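Local coordinates for Rbsd/fucu transport protein family protein (Streptococcus pneumoniae, PDB 4A34) that probably interconverts the alpha and beta anomers of L-fucose as a fucose mutarotase of the RbsD/FucU family, holding beta-L-fucopyranose in pockets shared between subunits, at residues H4-I9 against L54-Y59; I26-A31 against V48-L53; D30-S35 against T127-N132; R44-N49 against I121-E126. All coordinates share one frame; numbering follows the deposited sequence.

Interaction 1 of 4, residues H4-I9 against L54-Y59; sequences HIPKNI and LDSILY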
loop_
_atom_site.group_PDB
_atom_site.type_symbol
_atom_site.label_atom_id
_atom_site.label_comp_id
_atom_site.label_asym_id
_atom_site.label_seq_id
_atom_site.Cartn_x
_atom_site.Cartn_y
_atom_site.Cartn_z
ATOM N N HIS I 4 -6.653 -1.398 -34.919
ATOM C CA HIS I 4 -5.364 -1.978 -35.349
ATOM C C HIS I 4 -4.678 -2.879 -34.317
ATOM O O HIS I 4 -3.541 -3.324 -34.515
ATOM C CB HIS I 4 -4.401 -0.884 -35.835
ATOM C CG HIS I 4 -4.969 -0.024 -36.919
ATOM N ND1 HIS I 4 -5.103 1.341 -36.789
ATOM C CD2 HIS I 4 -5.455 -0.336 -38.145
ATOM C CE1 HIS I 4 -5.633 1.837 -37.895
ATOM N NE2 HIS I 4 -5.857 0.838 -38.733
ATOM N N ILE I 5 -5.385 -3.159 -33.229
ATOM C CA ILE I 5 -4.872 -3.988 -32.163
ATOM C C ILE I 5 -5.784 -5.197 -32.045
ATOM O O ILE I 5 -6.997 -5.038 -32.003
ATOM C CB ILE I 5 -4.799 -3.175 -30.844
ATOM C CG1 ILE I 5 -3.567 -2.266 -30.876
ATOM C CG2 ILE I 5 -4.769 -4.083 -29.622
ATOM C CD1 ILE I 5 -3.661 -1.060 -29.997
ATOM N N PRO I 6 -5.203 -6.412 -32.001
ATOM C CA PRO I 6 -5.992 -7.628 -31.807
ATOM C C PRO I 6 -6.950 -7.470 -30.632
ATOM O O PRO I 6 -6.541 -7.021 -29.554
ATOM C CB PRO I 6 -4.935 -8.684 -31.487
ATOM C CG PRO I 6 -3.692 -8.182 -32.119
ATOM C CD PRO I 6 -3.755 -6.693 -32.029
ATOM N N LYS I 7 -8.214 -7.816 -30.852
ATOM C CA LYS I 7 -9.273 -7.543 -29.876
ATOM C C LYS I 7 -9.348 -8.520 -28.693
ATOM O O LYS I 7 -10.186 -8.350 -27.799
ATOM C CB LYS I 7 -10.634 -7.402 -30.571
ATOM C CG LYS I 7 -10.996 -5.941 -30.864
ATOM C CD LYS I 7 -12.360 -5.797 -31.547
ATOM C CE LYS I 7 -13.037 -4.481 -31.152
ATOM N NZ LYS I 7 -13.456 -4.464 -29.702
ATOM N N ASN I 8 -8.477 -9.531 -28.695
ATOM C CA ASN I 8 -8.397 -10.506 -27.603
ATOM C C ASN I 8 -7.155 -10.300 -26.716
ATOM O O ASN I 8 -6.816 -11.138 -25.874
ATOM C CB ASN I 8 -8.465 -11.936 -28.148
ATOM C CG ASN I 8 -7.402 -12.214 -29.185
ATOM O OD1 ASN I 8 -6.686 -11.305 -29.619
ATOM N ND2 ASN I 8 -7.291 -13.479 -29.599
ATOM N N ILE I 9 -6.482 -9.172 -26.914
ATOM C CA ILE I 9 -5.397 -8.768 -26.039
ATOM C C ILE I 9 -5.925 -7.722 -25.072
ATOM O O ILE I 9 -6.208 -6.591 -25.464
ATOM C CB ILE I 9 -4.173 -8.260 -26.831
ATOM C CG1 ILE I 9 -3.603 -9.409 -27.664
ATOM C CG2 ILE I 9 -3.110 -7.689 -25.882
ATOM C CD1 ILE I 9 -2.230 -9.162 -28.248
ATOM N N LEU I 54 -2.423 -16.980 -28.988
ATOM C CA LEU I 54 -1.086 -17.240 -29.537
ATOM C C LEU I 54 -0.861 -16.507 -30.867
ATOM O O LEU I 54 0.221 -15.978 -31.127
ATOM C CB LEU I 54 -0.858 -18.750 -29.707
ATOM C CG LEU I 54 0.444 -19.239 -30.360
ATOM C CD1 LEU I 54 1.682 -18.803 -29.559
ATOM C CD2 LEU I 54 0.414 -20.742 -30.531
ATOM N N ASP I 55 -1.902 -16.487 -31.697
ATOM C CA ASP I 55 -1.877 -15.796 -32.971
ATOM C C ASP I 55 -1.665 -14.285 -32.779
ATOM O O ASP I 55 -0.845 -13.662 -33.472
ATOM C CB ASP I 55 -3.190 -16.073 -33.706
ATOM C CG ASP I 55 -3.129 -15.703 -35.177
ATOM O OD1 ASP I 55 -2.153 -16.097 -35.864
ATOM O OD2 ASP I 55 -4.069 -15.023 -35.647
ATOM N N SER I 56 -2.395 -13.708 -31.823
ATOM C CA SER I 56 -2.340 -12.273 -31.552
ATOM C C SER I 56 -0.989 -11.861 -30.988
ATOM O O SER I 56 -0.442 -10.824 -31.355
ATOM C CB SER I 56 -3.453 -11.867 -30.583
ATOM O OG SER I 56 -4.732 -12.159 -31.115
ATOM N N ILE I 57 -0.460 -12.686 -30.092
ATOM C CA ILE I 57 0.829 -12.425 -29.462
ATOM C C ILE I 57 1.960 -12.560 -30.479
ATOM O O ILE I 57 2.850 -11.709 -30.524
ATOM C CB ILE I 57 1.043 -13.317 -28.196
ATOM C CG1 ILE I 57 0.046 -12.906 -27.107
ATOM C CG2 ILE I 57 2.468 -13.211 -27.685
ATOM C CD1 ILE I 57 0.146 -13.670 -25.815
ATOM N N LEU I 58 1.910 -13.603 -31.309
ATOM C CA LEU I 58 2.926 -13.804 -32.361
ATOM C C LEU I 58 2.926 -12.666 -33.391
ATOM O O LEU I 58 3.981 -12.284 -33.921
ATOM C CB LEU I 58 2.760 -15.165 -33.049
ATOM C CG LEU I 58 3.090 -16.411 -32.224
ATOM C CD1 LEU I 58 2.764 -17.652 -33.010
ATOM C CD2 LEU I 58 4.543 -16.443 -31.770
ATOM N N TYR I 59 1.739 -12.116 -33.644
ATOM C CA TYR I 59 1.569 -10.946 -34.509
ATOM C C TYR I 59 2.343 -9.719 -34.017
ATOM O O TYR I 59 2.928 -8.987 -34.820
ATOM C CB TYR I 59 0.077 -10.613 -34.625
ATOM C CG TYR I 59 -0.253 -9.468 -35.551
ATOM C CD1 TYR I 59 0.024 -9.551 -36.920
ATOM C CD2 TYR I 59 -0.864 -8.305 -35.067
ATOM C CE1 TYR I 59 -0.291 -8.503 -37.783
ATOM C CE2 TYR I 59 -1.182 -7.243 -35.924
ATOM C CZ TYR I 59 -0.893 -7.355 -37.280
ATOM O OH TYR I 59 -1.191 -6.325 -38.140
#
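A type I beta turn from Pro6 to Ile9, in the loop before helix 11-19, packs against the side of helix 50-60 through Ser56, a partly buried contact of this RbsD/FucU fold close to the second subunit. Three side chains of the turn segment close on that one serine. Pro6 CB lies 3.6 Å from Ser56 CB, and Ile9 CD1 meets the same carbon at 3.8 Å. Further along the helix, Pro6 CG meets Tyr59 CD2 at 4.1 Å, the proline ring and the tyrosine side chain crossing obliquely. Tyr59 lies at a subunit boundary, where its ring meets His4 of the second subunit. Ile9 also rests on Leu14 and Leu17 of helix 11-19, so the turn joins two helices of its own chain. The polar element is a hydrogen bond between side chains. Asn8 holds CG between its backbone N and carbonyl carbon (chi1 56°), and its amide end reaches the helix although its CB does not point there. Ser56 OG, placed beside its own backbone N, donates to Asn8 OD1 at 2.6 Å, lying in the amide plane on a lone pair of that oxygen, with a C=O...donor angle of 113°.

Interaction 2 of 4, residues I26-A31 against V48-L53; sequences IVLADA and VNIPEL. With FUL (beta-L-fucopyranose), chain B.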
loop_
_atom_site.group_PDB
_atom_site.type_symbol
_atom_site.label_atom_id
_atom_site.label_comp_id
_atom_site.label_asym_id
_atom_site.label_seq_id
_atom_site.Cartn_x
_atom_site.Cartn_y
_atom_site.Cartn_z
ATOM N N ILE I 26 7.077 -15.222 -21.350
ATOM C CA ILE I 26 5.689 -15.138 -20.906
ATOM C C ILE I 26 4.996 -16.472 -21.118
ATOM O O ILE I 26 5.148 -17.092 -22.167
ATOM C CB ILE I 26 4.892 -13.992 -21.609
ATOM C CG1 ILE I 26 3.435 -13.981 -21.111
ATOM C CG2 ILE I 26 5.002 -14.102 -23.129
ATOM C CD1 ILE I 26 2.594 -12.875 -21.626
ATOM N N VAL I 27 4.231 -16.893 -20.115
ATOM C CA VAL I 27 3.578 -18.192 -20.126
ATOM C C VAL I 27 2.104 -18.049 -20.445
ATOM O O VAL I 27 1.386 -17.283 -19.800
ATOM C CB VAL I 27 3.737 -18.926 -18.775
ATOM C CG1 VAL I 27 3.114 -20.303 -18.840
ATOM C CG2 VAL I 27 5.207 -19.045 -18.392
ATOM N N LEU I 28 1.657 -18.789 -21.452
ATOM C CA LEU I 28 0.245 -18.859 -21.755
ATOM C C LEU I 28 -0.250 -20.114 -21.062
ATOM O O LEU I 28 -0.038 -21.231 -21.537
ATOM C CB LEU I 28 0.009 -18.888 -23.273
ATOM C CG LEU I 28 0.733 -17.812 -24.111
ATOM C CD1 LEU I 28 0.486 -17.967 -25.616
ATOM C CD2 LEU I 28 0.361 -16.398 -23.678
ATOM N N ALA I 29 -0.874 -19.929 -19.905
ATOM C CA ALA I 29 -1.259 -21.053 -19.066
ATOM C C ALA I 29 -2.678 -21.525 -19.355
ATOM O O ALA I 29 -3.573 -20.708 -19.582
ATOM C CB ALA I 29 -1.112 -20.682 -17.610
ATOM N N ASP I 30 -2.888 -22.838 -19.334
ATOM C CA ASP I 30 -4.223 -23.382 -19.546
ATOM C C ASP I 30 -5.027 -23.416 -18.248
ATOM O O ASP I 30 -4.475 -23.237 -17.166
ATOM C CB ASP I 30 -4.180 -24.752 -20.251
ATOM C CG ASP I 30 -3.586 -25.879 -19.390
ATOM O OD1 ASP I 30 -3.802 -25.930 -18.153
ATOM O OD2 ASP I 30 -2.915 -26.752 -19.983
ATOM N N ALA I 31 -6.328 -23.670 -18.367
ATOM C CA ALA I 31 -7.264 -23.546 -17.249
ATOM C C ALA I 31 -6.875 -24.357 -16.025
ATOM O O ALA I 31 -7.165 -23.958 -14.905
ATOM C CB ALA I 31 -8.666 -23.913 -17.694
ATOM N N VAL I 48 -10.528 -16.630 -22.597
ATOM C CA VAL I 48 -9.820 -16.804 -23.865
ATOM C C VAL I 48 -9.149 -18.186 -24.008
ATOM O O VAL I 48 -8.586 -18.735 -23.051
ATOM C CB VAL I 48 -8.765 -15.698 -24.069
ATOM C CG1 VAL I 48 -8.349 -15.613 -25.544
ATOM C CG2 VAL I 48 -9.300 -14.340 -23.587
ATOM N N ASN I 49 -9.238 -18.735 -25.218
ATOM C CA ASN I 49 -8.565 -19.976 -25.588
ATOM C C ASN I 49 -7.191 -19.619 -26.148
ATOM O O ASN I 49 -7.010 -18.526 -26.702
ATOM C CB ASN I 49 -9.401 -20.760 -26.619
ATOM C CG ASN I 49 -10.664 -21.385 -26.011
ATOM O OD1 ASN I 49 -10.660 -21.832 -24.861
ATOM N ND2 ASN I 49 -11.740 -21.433 -26.792
ATOM N N ILE I 50 -6.232 -20.532 -26.007
ATOM C CA ILE I 50 -4.822 -20.219 -26.271
ATOM C C ILE I 50 -4.431 -20.027 -27.746
ATOM O O ILE I 50 -3.678 -19.100 -28.034
ATOM C CB ILE I 50 -3.850 -21.193 -25.534
ATOM C CG1 ILE I 50 -4.046 -21.068 -24.015
ATOM C CG2 ILE I 50 -2.392 -20.923 -25.940
ATOM C CD1 ILE I 50 -3.301 -22.081 -23.148
ATOM N N PRO I 51 -4.926 -20.885 -28.675
ATOM C CA PRO I 51 -4.588 -20.654 -30.094
ATOM C C PRO I 51 -4.963 -19.256 -30.589
ATOM O O PRO I 51 -4.183 -18.636 -31.315
ATOM C CB PRO I 51 -5.382 -21.740 -30.860
ATOM C CG PRO I 51 -6.214 -22.458 -29.852
ATOM C CD PRO I 51 -5.649 -22.161 -28.488
ATOM N N GLU I 52 -6.136 -18.769 -30.183
ATOM C CA GLU I 52 -6.550 -17.390 -30.469
ATOM C C GLU I 52 -5.529 -16.395 -29.913
ATOM O O GLU I 52 -5.053 -15.513 -30.630
ATOM C CB GLU I 52 -7.938 -17.088 -29.885
ATOM C CG GLU I 52 -9.108 -17.784 -30.577
ATOM C CD GLU I 52 -9.548 -19.051 -29.856
ATOM O OE1 GLU I 52 -8.787 -20.050 -29.862
ATOM O OE2 GLU I 52 -10.670 -19.049 -29.300
ATOM N N LEU I 53 -5.182 -16.557 -28.640
ATOM C CA LEU I 53 -4.228 -15.672 -27.983
ATOM C C LEU I 53 -2.809 -15.773 -28.566
ATOM O O LEU I 53 -2.091 -14.768 -28.632
ATOM C CB LEU I 53 -4.210 -15.943 -26.470
ATOM C CG LEU I 53 -3.574 -14.881 -25.573
ATOM C CD1 LEU I 53 -4.241 -13.549 -25.795
ATOM C CD2 LEU I 53 -3.686 -15.287 -24.115
HETATM C C1 FUL B . -0.981 -29.377 -15.342
HETATM C C2 FUL B . -1.882 -28.663 -16.358
HETATM O O2 FUL B . -1.378 -27.398 -16.722
HETATM C C3 FUL B . -1.953 -29.541 -17.604
HETATM O O3 FUL B . -2.818 -28.993 -18.562
HETATM C C4 FUL B . -2.429 -30.934 -17.236
HETATM O O4 FUL B . -3.719 -30.826 -16.694
HETATM C C5 FUL B . -1.493 -31.510 -16.181
HETATM C C6 FUL B . -1.861 -32.948 -15.841
HETATM O O5 FUL B . -1.532 -30.652 -15.046
HETATM O O1 FUL B . -0.834 -28.641 -14.154
#
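Helix 50-60 begins against the face of strand 25-29 that carries Leu28, a buried helix-on-sheet contact just behind the fucose pocket. Ile50, in the first turn, makes most of it. Its CG2 branch meets Leu28 CB at 4.1 Å and lies as near to Leu28 CD1, the two side chains crossing. The other branch, with CD1 anti to CA (chi2 172°), reaches over the strand's end: Ile50 CD1 is 3.7 Å from Leu28 O and 4.0 Å from Asp30 CB. One turn on, Leu53 CD2 touches Leu28 CD2 at 4.2 Å. Leu28 also packs on Val122 and Leu135 of the flanking strands. Asp30 meets Ile50 through CB, while its carboxylate leads away to the sugar. FUL O3 donates to Asp30 OD2 at 2.7 Å, and FUL O2 gives a longer bond of 3.2 Å to Asp30 OD1. His22 of the fourth subunit also bonds the sugar. This is the familiar alpha/beta layout in which a ligand site lies at the C-terminal ends of parallel strands, here 25-29 and 120-124.

Interaction 3 of 4, residues D30-S35 against T127-N132; sequences DANYPS and TSLYAN. With FUL (beta-L-fucopyranose), chain B.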
loop_
_atom_site.group_PDB
_atom_site.type_symbol
_atom_site.label_atom_id
_atom_site.label_comp_id
_atom_site.label_asym_id
_atom_site.label_seq_id
_atom_site.Cartn_x
_atom_site.Cartn_y
_atom_site.Cartn_z
ATOM N N ASP I 30 -2.888 -22.838 -19.334
ATOM C CA ASP I 30 -4.223 -23.382 -19.546
ATOM C C ASP I 30 -5.027 -23.416 -18.248
ATOM O O ASP I 30 -4.475 -23.237 -17.166
ATOM C CB ASP I 30 -4.180 -24.752 -20.251
ATOM C CG ASP I 30 -3.586 -25.879 -19.390
ATOM O OD1 ASP I 30 -3.802 -25.930 -18.153
ATOM O OD2 ASP I 30 -2.915 -26.752 -19.983
ATOM N N ALA I 31 -6.328 -23.670 -18.367
ATOM C CA ALA I 31 -7.264 -23.546 -17.249
ATOM C C ALA I 31 -6.875 -24.357 -16.025
ATOM O O ALA I 31 -7.165 -23.958 -14.905
ATOM C CB ALA I 31 -8.666 -23.913 -17.694
ATOM N N ASN I 32 -6.224 -25.494 -16.248
ATOM C CA ASN I 32 -5.850 -26.404 -15.171
ATOM C C ASN I 32 -4.510 -26.052 -14.536
ATOM O O ASN I 32 -4.131 -26.622 -13.510
ATOM C CB ASN I 32 -5.811 -27.841 -15.692
ATOM C CG ASN I 32 -7.191 -28.398 -15.969
ATOM O OD1 ASN I 32 -7.902 -28.822 -15.052
ATOM N ND2 ASN I 32 -7.575 -28.412 -17.243
ATOM N N TYR I 33 -3.796 -25.112 -15.148
ATOM C CA TYR I 33 -2.446 -24.758 -14.716
ATOM C C TYR I 33 -2.430 -24.030 -13.353
ATOM O O TYR I 33 -3.402 -23.358 -13.005
ATOM C CB TYR I 33 -1.745 -23.936 -15.809
ATOM C CG TYR I 33 -0.270 -23.783 -15.562
ATOM C CD1 TYR I 33 0.622 -24.808 -15.888
ATOM C CD2 TYR I 33 0.234 -22.629 -14.956
ATOM C CE1 TYR I 33 1.970 -24.682 -15.624
ATOM C CE2 TYR I 33 1.583 -22.497 -14.684
ATOM C CZ TYR I 33 2.445 -23.519 -15.021
ATOM O OH TYR I 33 3.781 -23.372 -14.754
ATOM N N PRO I 34 -1.345 -24.189 -12.558
ATOM C CA PRO I 34 -1.220 -23.409 -11.315
ATOM C C PRO I 34 -0.739 -21.967 -11.534
ATOM O O PRO I 34 0.261 -21.546 -10.948
ATOM C CB PRO I 34 -0.193 -24.208 -10.505
ATOM C CG PRO I 34 0.592 -24.947 -11.527
ATOM C CD PRO I 34 -0.363 -25.288 -12.609
ATOM N N SER I 35 -1.465 -21.216 -12.358
ATOM C CA SER I 35 -1.021 -19.890 -12.800
ATOM C C SER I 35 -0.790 -18.969 -11.622
ATOM O O SER I 35 0.270 -18.362 -11.505
ATOM C CB SER I 35 -2.046 -19.260 -13.745
ATOM O OG SER I 35 -2.725 -20.259 -14.477
ATOM N N THR I 127 -9.440 -25.425 -22.020
ATOM C CA THR I 127 -9.811 -26.665 -21.330
ATOM C C THR I 127 -8.981 -27.865 -21.779
ATOM O O THR I 127 -9.037 -28.931 -21.148
ATOM C CB THR I 127 -11.302 -27.001 -21.513
ATOM O OG1 THR I 127 -11.601 -27.105 -22.912
ATOM C CG2 THR I 127 -12.184 -25.937 -20.871
ATOM N N SER I 128 -8.217 -27.691 -22.859
ATOM C CA SER I 128 -7.363 -28.756 -23.391
ATOM C C SER I 128 -6.142 -29.006 -22.504
ATOM O O SER I 128 -5.550 -28.056 -21.987
ATOM C CB SER I 128 -6.920 -28.425 -24.814
ATOM O OG SER I 128 -5.783 -29.186 -25.164
ATOM N N LEU I 129 -5.764 -30.274 -22.342
ATOM C CA LEU I 129 -4.664 -30.646 -21.443
ATOM C C LEU I 129 -3.287 -30.411 -22.056
ATOM O O LEU I 129 -3.121 -30.475 -23.273
ATOM C CB LEU I 129 -4.774 -32.107 -20.992
ATOM C CG LEU I 129 -5.979 -32.618 -20.199
ATOM C CD1 LEU I 129 -6.483 -31.585 -19.194
ATOM C CD2 LEU I 129 -7.102 -33.071 -21.139
ATOM N N TYR I 130 -2.307 -30.148 -21.191
ATOM C CA TYR I 130 -0.909 -29.977 -21.583
ATOM C C TYR I 130 -0.787 -28.944 -22.703
ATOM O O TYR I 130 -0.116 -29.170 -23.717
ATOM C CB TYR I 130 -0.295 -31.328 -21.974
ATOM C CG TYR I 130 -0.210 -32.320 -20.829
ATOM C CD1 TYR I 130 0.878 -32.307 -19.953
ATOM C CD2 TYR I 130 -1.212 -33.274 -20.620
ATOM C CE1 TYR I 130 0.970 -33.204 -18.902
ATOM C CE2 TYR I 130 -1.131 -34.184 -19.563
ATOM C CZ TYR I 130 -0.026 -34.142 -18.710
ATOM O OH TYR I 130 0.090 -35.033 -17.658
ATOM N N ALA I 131 -1.442 -27.801 -22.487
ATOM C CA ALA I 131 -1.685 -26.803 -23.536
ATOM C C ALA I 131 -0.912 -25.523 -23.277
ATOM O O ALA I 131 -1.093 -24.518 -23.970
ATOM C CB ALA I 131 -3.183 -26.505 -23.641
ATOM N N ASN I 132 -0.051 -25.582 -22.271
ATOM C CA ASN I 132 0.706 -24.445 -21.810
ATOM C C ASN I 132 1.861 -24.153 -22.756
ATOM O O ASN I 132 2.454 -25.074 -23.297
ATOM C CB ASN I 132 1.224 -24.751 -20.408
ATOM C CG ASN I 132 0.111 -25.109 -19.443
ATOM O OD1 ASN I 132 -0.607 -24.233 -18.969
ATOM N ND2 ASN I 132 -0.036 -26.396 -19.142
HETATM C C1 FUL B . -0.981 -29.377 -15.342
HETATM C C2 FUL B . -1.882 -28.663 -16.358
HETATM O O2 FUL B . -1.378 -27.398 -16.722
HETATM C C3 FUL B . -1.953 -29.541 -17.604
HETATM O O3 FUL B . -2.818 -28.993 -18.562
HETATM C C4 FUL B . -2.429 -30.934 -17.236
HETATM O O4 FUL B . -3.719 -30.826 -16.694
HETATM C C5 FUL B . -1.493 -31.510 -16.181
HETATM C C6 FUL B . -1.861 -32.948 -15.841
HETATM O O5 FUL B . -1.532 -30.652 -15.046
HETATM O O1 FUL B . -0.834 -28.641 -14.154
HETATM O O HOH W 1 -6.386 -27.462 -19.541
HETATM O O HOH W 2 -10.393 -29.243 -18.676
#
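Asp30 pairs with the 127-132 loop through backbone and side chain. Its N donates to Asn132 OD1 at 2.7 Å, from 36° above the amide plane, and its OD2 accepts the N-H of Ala131 at 3.1 Å, almost in line with the C-O bond. Asn32 reaches the loop through water: ND2 donates to water 1 (2.8 Å), which donates to Ser128 O, and, at a longer 3.3 Å, to water 2, which donates to Thr127 O. Its OD1 turns to Val140 N of the fourth subunit. Tyr33 lays CD1 3.4 Å from Asn132 OD1, with ring and amide planes 56° apart; its edge meets FUL O2, and its hydroxyl bonds Ser115. Tyr130 N donates to FUL O3 at 2.9 Å, and its ring places one face under C4. Asn132 uses both amide ends, OD1 for the Asp30 backbone and ND2 for FUL O2 (2.9 Å), and so probably helps to position both; Ala131 N and FUL O3 both bond Asp30 OD2, helping to fix the carboxylate against the sugar.

Interaction 4 of 4, residues R44-N49 against I121-E126; sequences RCDGVN and IVATGE. With K (potassium ion), chain C.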
loop_
_atom_site.group_PDB
_atom_site.type_symbol
_atom_site.label_atom_id
_atom_site.label_comp_id
_atom_site.label_asym_id
_atom_site.label_seq_id
_atom_site.Cartn_x
_atom_site.Cartn_y
_atom_site.Cartn_z
ATOM N N ARG I 44 -5.051 -12.376 -15.799
ATOM C CA ARG I 44 -6.120 -13.349 -15.954
ATOM C C ARG I 44 -6.910 -13.099 -17.234
ATOM O O ARG I 44 -7.521 -12.049 -17.405
ATOM C CB ARG I 44 -7.067 -13.368 -14.739
ATOM C CG ARG I 44 -6.448 -13.810 -13.421
ATOM C CD ARG I 44 -7.498 -14.440 -12.508
ATOM N NE ARG I 44 -7.791 -15.811 -12.927
ATOM C CZ ARG I 44 -7.204 -16.897 -12.432
ATOM N NH1 ARG I 44 -6.302 -16.791 -11.463
ATOM N NH2 ARG I 44 -7.527 -18.093 -12.898
ATOM N N CYS I 45 -6.902 -14.085 -18.124
ATOM C CA CYS I 45 -7.722 -14.066 -19.327
ATOM C C CYS I 45 -8.619 -15.312 -19.382
ATOM O O CYS I 45 -8.632 -16.057 -20.369
ATOM C CB CYS I 45 -6.825 -13.945 -20.545
ATOM S SG CYS I 45 -5.962 -12.372 -20.553
ATOM N N ASP I 46 -9.372 -15.515 -18.301
ATOM C CA ASP I 46 -10.172 -16.728 -18.100
ATOM C C ASP I 46 -11.134 -17.062 -19.249
ATOM O O ASP I 46 -11.563 -18.212 -19.380
ATOM C CB ASP I 46 -10.937 -16.643 -16.775
ATOM C CG ASP I 46 -10.016 -16.677 -15.569
ATOM O OD1 ASP I 46 -9.378 -17.724 -15.331
ATOM O OD2 ASP I 46 -9.938 -15.659 -14.853
ATOM N N GLY I 47 -11.468 -16.066 -20.071
ATOM C CA GLY I 47 -12.440 -16.260 -21.149
ATOM C C GLY I 47 -11.853 -16.545 -22.522
ATOM O O GLY I 47 -12.589 -16.685 -23.498
ATOM N N VAL I 48 -10.528 -16.630 -22.597
ATOM C CA VAL I 48 -9.820 -16.804 -23.865
ATOM C C VAL I 48 -9.149 -18.186 -24.008
ATOM O O VAL I 48 -8.586 -18.735 -23.051
ATOM C CB VAL I 48 -8.765 -15.698 -24.069
ATOM C CG1 VAL I 48 -8.349 -15.613 -25.544
ATOM C CG2 VAL I 48 -9.300 -14.340 -23.587
ATOM N N ASN I 49 -9.238 -18.735 -25.218
ATOM C CA ASN I 49 -8.565 -19.976 -25.588
ATOM C C ASN I 49 -7.191 -19.619 -26.148
ATOM O O ASN I 49 -7.010 -18.526 -26.702
ATOM C CB ASN I 49 -9.401 -20.760 -26.619
ATOM C CG ASN I 49 -10.664 -21.385 -26.011
ATOM O OD1 ASN I 49 -10.660 -21.832 -24.861
ATOM N ND2 ASN I 49 -11.740 -21.433 -26.792
ATOM N N ILE I 121 2.624 -14.766 -16.260
ATOM C CA ILE I 121 1.777 -15.860 -16.671
ATOM C C ILE I 121 0.390 -15.291 -16.920
ATOM O O ILE I 121 -0.140 -14.529 -16.096
ATOM C CB ILE I 121 1.717 -16.972 -15.601
ATOM C CG1 ILE I 121 3.132 -17.492 -15.283
ATOM C CG2 ILE I 121 0.749 -18.081 -16.042
ATOM C CD1 ILE I 121 3.191 -18.637 -14.290
ATOM N N VAL I 122 -0.177 -15.635 -18.071
ATOM C CA VAL I 122 -1.590 -15.373 -18.334
ATOM C C VAL I 122 -2.417 -16.656 -18.192
ATOM O O VAL I 122 -2.169 -17.644 -18.872
ATOM C CB VAL I 122 -1.829 -14.664 -19.710
ATOM C CG1 VAL I 122 -0.868 -15.146 -20.749
ATOM C CG2 VAL I 122 -3.259 -14.832 -20.180
ATOM N N ALA I 123 -3.369 -16.629 -17.268
ATOM C CA ALA I 123 -4.323 -17.715 -17.099
ATOM C C ALA I 123 -5.416 -17.607 -18.165
ATOM O O ALA I 123 -6.118 -16.604 -18.252
ATOM C CB ALA I 123 -4.925 -17.678 -15.705
ATOM N N THR I 124 -5.550 -18.640 -18.984
ATOM C CA THR I 124 -6.543 -18.628 -20.044
ATOM C C THR I 124 -7.699 -19.564 -19.699
ATOM O O THR I 124 -7.712 -20.174 -18.629
ATOM C CB THR I 124 -5.919 -19.040 -21.378
ATOM O OG1 THR I 124 -5.614 -20.437 -21.330
ATOM C CG2 THR I 124 -4.643 -18.229 -21.669
ATOM N N GLY I 125 -8.671 -19.663 -20.602
ATOM C CA GLY I 125 -9.833 -20.515 -20.392
ATOM C C GLY I 125 -9.704 -21.852 -21.092
ATOM O O GLY I 125 -10.662 -22.621 -21.144
ATOM N N GLU I 126 -8.510 -22.123 -21.616
ATOM C CA GLU I 126 -8.224 -23.340 -22.363
ATOM C C GLU I 126 -8.468 -24.636 -21.565
ATOM O O GLU I 126 -7.780 -24.916 -20.574
ATOM C CB GLU I 126 -6.789 -23.294 -22.872
ATOM C CG GLU I 126 -6.439 -24.421 -23.809
ATOM C CD GLU I 126 -7.490 -24.620 -24.884
ATOM O OE1 GLU I 126 -7.554 -23.793 -25.818
ATOM O OE2 GLU I 126 -8.249 -25.599 -24.787
HETATM K K K C . -9.531 -10.703 -16.585
HETATM O O HOH W 3 -9.305 -20.356 -16.451
HETATM O O HOH W 4 -10.756 -13.287 -15.948
HETATM O O HOH W 5 -8.226 -8.950 -14.620
HETATM O O HOH W 6 -9.576 -9.221 -19.132
#
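Backbone bonds join Cys45 and Val48 to residues 121-126, where strand 42-45, outermost of the sheet within this chain, runs parallel to strand 120-124, Arg44 pairing with Ala123. Cys45 N donates to Ala123 O at 2.6 Å, nearly along the C=O axis. Further along, Gly125 N donates to Val48 O at 2.6 Å, and Thr124 CA sends a C-H...O contact to Cys45 O. The type I turn from Cys45 to Val48 thereby brings its last carbonyl back to Gly125.

Side-chain packing is small: Cys45 SG makes an apolar contact with Val122 CG2 at 3.7 Å, and Ala123 CB sits over one face of the Arg44 guanidinium, 3.8 Å from NH2.

The charged partner comes at the guanidinium edge. The Arg44 chain bends at chi3 (78°) and grips Asp46 side-on, NE to OD2 at 2.9 Å and NH2 to OD1 at 3.1 Å, each oxygen using its syn lone pair within a few degrees of the guanidinium plane. Water 3 donates to Asp46 OD1 and Thr124 O, tying the turn to the strand. Past the turn, Glu126 OE1 lies near Asn49 CB, while OE2 accepts from Ser128 N.

Potassium is bound by Arg44 O at 2.5 Å, by three waters and by Arg44 O of the third subunit. The ion links two subunits through paired Arg44 carbonyls, with Asp46 OD2 holding one of its waters, water 4.

Interactions 2, 3 and 4 are buried, whereas interaction 1 lies partly buried near the second subunit. Interactions 1 and 2 use successive turns of helix 50-60, and Ile57 of the first packs on Leu28 of the second; one contact is a turn pinned by a side-chain bond, the other mainly apolar. Interactions 2 and 4 meet on neighbouring strands 25-29 and 120-124, where Thr124 OG1 bonds Ala29 O, and they share Val48 and Asn49. Interaction 3 begins at Asp30 of interaction 2 and holds the sugar with hydrogen bonds, while interaction 4 combines strand bonds, a salt bridge and a potassium ion at the third subunit. A backbone bond from Ala31 N to Glu126 O ties interaction 3 to interaction 4.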